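Transcription regulator, Crp family (Thermus thermophilus, PDB 4EV0) activates transcription from a set of promoters in a cAMP-dependent manner, binding DNA as a homodimer through a winged helix-turn-helix. Local coordinates at the interface of chains A and B. Numbering follows the deposited sequence. Chains: chain A/B, Transcription regulator, Crp family.

The interface of chains A and B. Residues chain A 55, 57-58; chain B 131, 135.
A:Arg55 reaches B:Asp135 with CG anti to the backbone N (chi1 -178°) and its chain extended from CG to NE, before the last torsion turns the guanidinium toward chain B. B:Asp135 holds its CG anti to the carbonyl carbon (chi1 -62°), which lifts the carboxylate off its helix toward A:Arg55 and A:His57. The two side chains arrive from opposite directions and form a salt bridge, with NH2 of the guanidinium 3.2 Å from carboxylate oxygen OD2 of B:Asp135. Their planes are 24° apart, yet the N-H points well off the oxygen, so the hydrogen bond within the pair is bent and weak; charge attraction probably does most of the work.

The other carboxylate oxygen, OD1, faces A:His57. This imidazole crosses the aspartate at about a right angle and presents its CD2–NE2 side: OD1 of B:Asp135 lies 3.2 Å from ring carbon CD2 and a little farther, 3.4 Å, from NE2. It sits well off the outward direction of NE2, and no hydrogen bond is assigned, though a protonated ring would presumably attract the carboxylate electrostatically. B:Asp135 thus has a different chain A residue at each oxygen.

One helical turn earlier, B:Asp131 lies over one face of the same guanidinium, its CG 4.2 Å above the plane and displaced toward the rim. Its OD1 is also 4.2 Å from NE of A:Arg55, so its negative charge may help steady the arginine without a direct bond. At the other end of the patch, A:Leu58 adds a looser contact, CD1 standing 4.5 Å from the backbone O of B:Asp135.

A:Arg55 lies near the end of strand 51-56 of the cyclic nucleotide-binding domain, and A:His57 and A:Leu58 begin the loop beyond it. Together they reach the C-terminal end of helix 114-135 of chain B, part of the long helical spine of the homodimer, where it leads toward the DNA-binding domain.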
ATOM      1  N   ARG A  55       8.154   7.015   7.650  1.00 72.52           N
ATOM      2  CA  ARG A  55       7.722   7.430   6.329  1.00 74.40           C
ATOM      3  C   ARG A  55       6.949   8.754   6.446  1.00 81.58           C
ATOM      4  O   ARG A  55       6.306   9.026   7.462  1.00 83.17           O
ATOM      5  CB  ARG A  55       6.886   6.305   5.697  1.00 69.30           C
ATOM      6  CG  ARG A  55       6.385   6.559   4.283  1.00 71.21           C
ATOM      7  CD  ARG A  55       6.004   5.249   3.570  1.00 70.80           C
ATOM      8  NE  ARG A  55       5.086   5.487   2.455  1.00 72.55           N
ATOM      9  CZ  ARG A  55       5.451   5.868   1.229  1.00 72.39           C
ATOM     10  NH1 ARG A  55       6.731   6.049   0.939  1.00 68.05           N
ATOM     11  NH2 ARG A  55       4.529   6.064   0.281  1.00 74.87           N
ATOM     12  N   HIS A  57       3.996  11.126   5.527  1.00148.20           N
ATOM     13  CA  HIS A  57       2.628  10.977   5.057  1.00152.21           C
ATOM     14  C   HIS A  57       1.842  12.277   4.978  1.00156.40           C
ATOM     15  O   HIS A  57       0.981  12.541   5.816  1.00159.29           O
ATOM     16  CB  HIS A  57       1.875   9.964   5.919  1.00153.22           C
ATOM     17  CG  HIS A  57       1.975   8.560   5.415  1.00150.20           C
ATOM     18  ND1 HIS A  57       2.825   7.625   5.969  1.00145.36           N
ATOM     19  CD2 HIS A  57       1.343   7.932   4.395  1.00150.39           C
ATOM     20  CE1 HIS A  57       2.705   6.482   5.319  1.00144.39           C
ATOM     21  NE2 HIS A  57       1.812   6.641   4.357  1.00148.84           N
ATOM     22  N   LEU A  58       2.150  13.074   3.958  1.00135.87           N
ATOM     23  CA  LEU A  58       1.281  14.165   3.499  1.00138.45           C
ATOM     24  C   LEU A  58       1.053  15.293   4.516  1.00143.17           C
ATOM     25  O   LEU A  58       0.300  15.140   5.479  1.00144.34           O
ATOM     26  CB  LEU A  58      -0.060  13.596   3.013  1.00135.62           C
ATOM     27  CG  LEU A  58      -0.036  12.226   2.317  1.00134.04           C
ATOM     28  CD1 LEU A  58      -1.429  11.834   1.858  1.00136.52           C
ATOM     29  CD2 LEU A  58       0.959  12.174   1.157  1.00129.76           C
TER
ATOM     30  N   ASP B 131       2.008   0.903  -1.698  1.00 79.97           N
ATOM     31  CA  ASP B 131       2.213   2.138  -0.932  1.00 81.80           C
ATOM     32  C   ASP B 131       1.410   3.271  -1.571  1.00 85.25           C
ATOM     33  O   ASP B 131       0.858   4.130  -0.876  1.00 86.54           O
ATOM     34  CB  ASP B 131       3.699   2.529  -0.855  1.00 79.43           C
ATOM     35  CG  ASP B 131       4.480   1.739   0.209  1.00 81.74           C
ATOM     36  OD1 ASP B 131       3.976   1.605   1.349  1.00 84.70           O
ATOM     37  OD2 ASP B 131       5.605   1.258  -0.092  1.00 78.30           O
ATOM     38  N   ASP B 135      -2.007   5.937  -0.320  1.00104.03           N
ATOM     39  CA  ASP B 135      -2.006   7.395  -0.355  1.00105.96           C
ATOM     40  C   ASP B 135      -3.098   7.995  -1.261  1.00110.08           C
ATOM     41  O   ASP B 135      -3.292   9.211  -1.283  1.00113.42           O
ATOM     42  CB  ASP B 135      -0.618   7.908  -0.785  1.00104.92           C
ATOM     43  CG  ASP B 135       0.508   7.505   0.188  1.00105.07           C
ATOM     44  OD1 ASP B 135       0.278   7.495   1.418  1.00106.46           O
ATOM     45  OD2 ASP B 135       1.632   7.207  -0.283  1.00 98.82           O
TER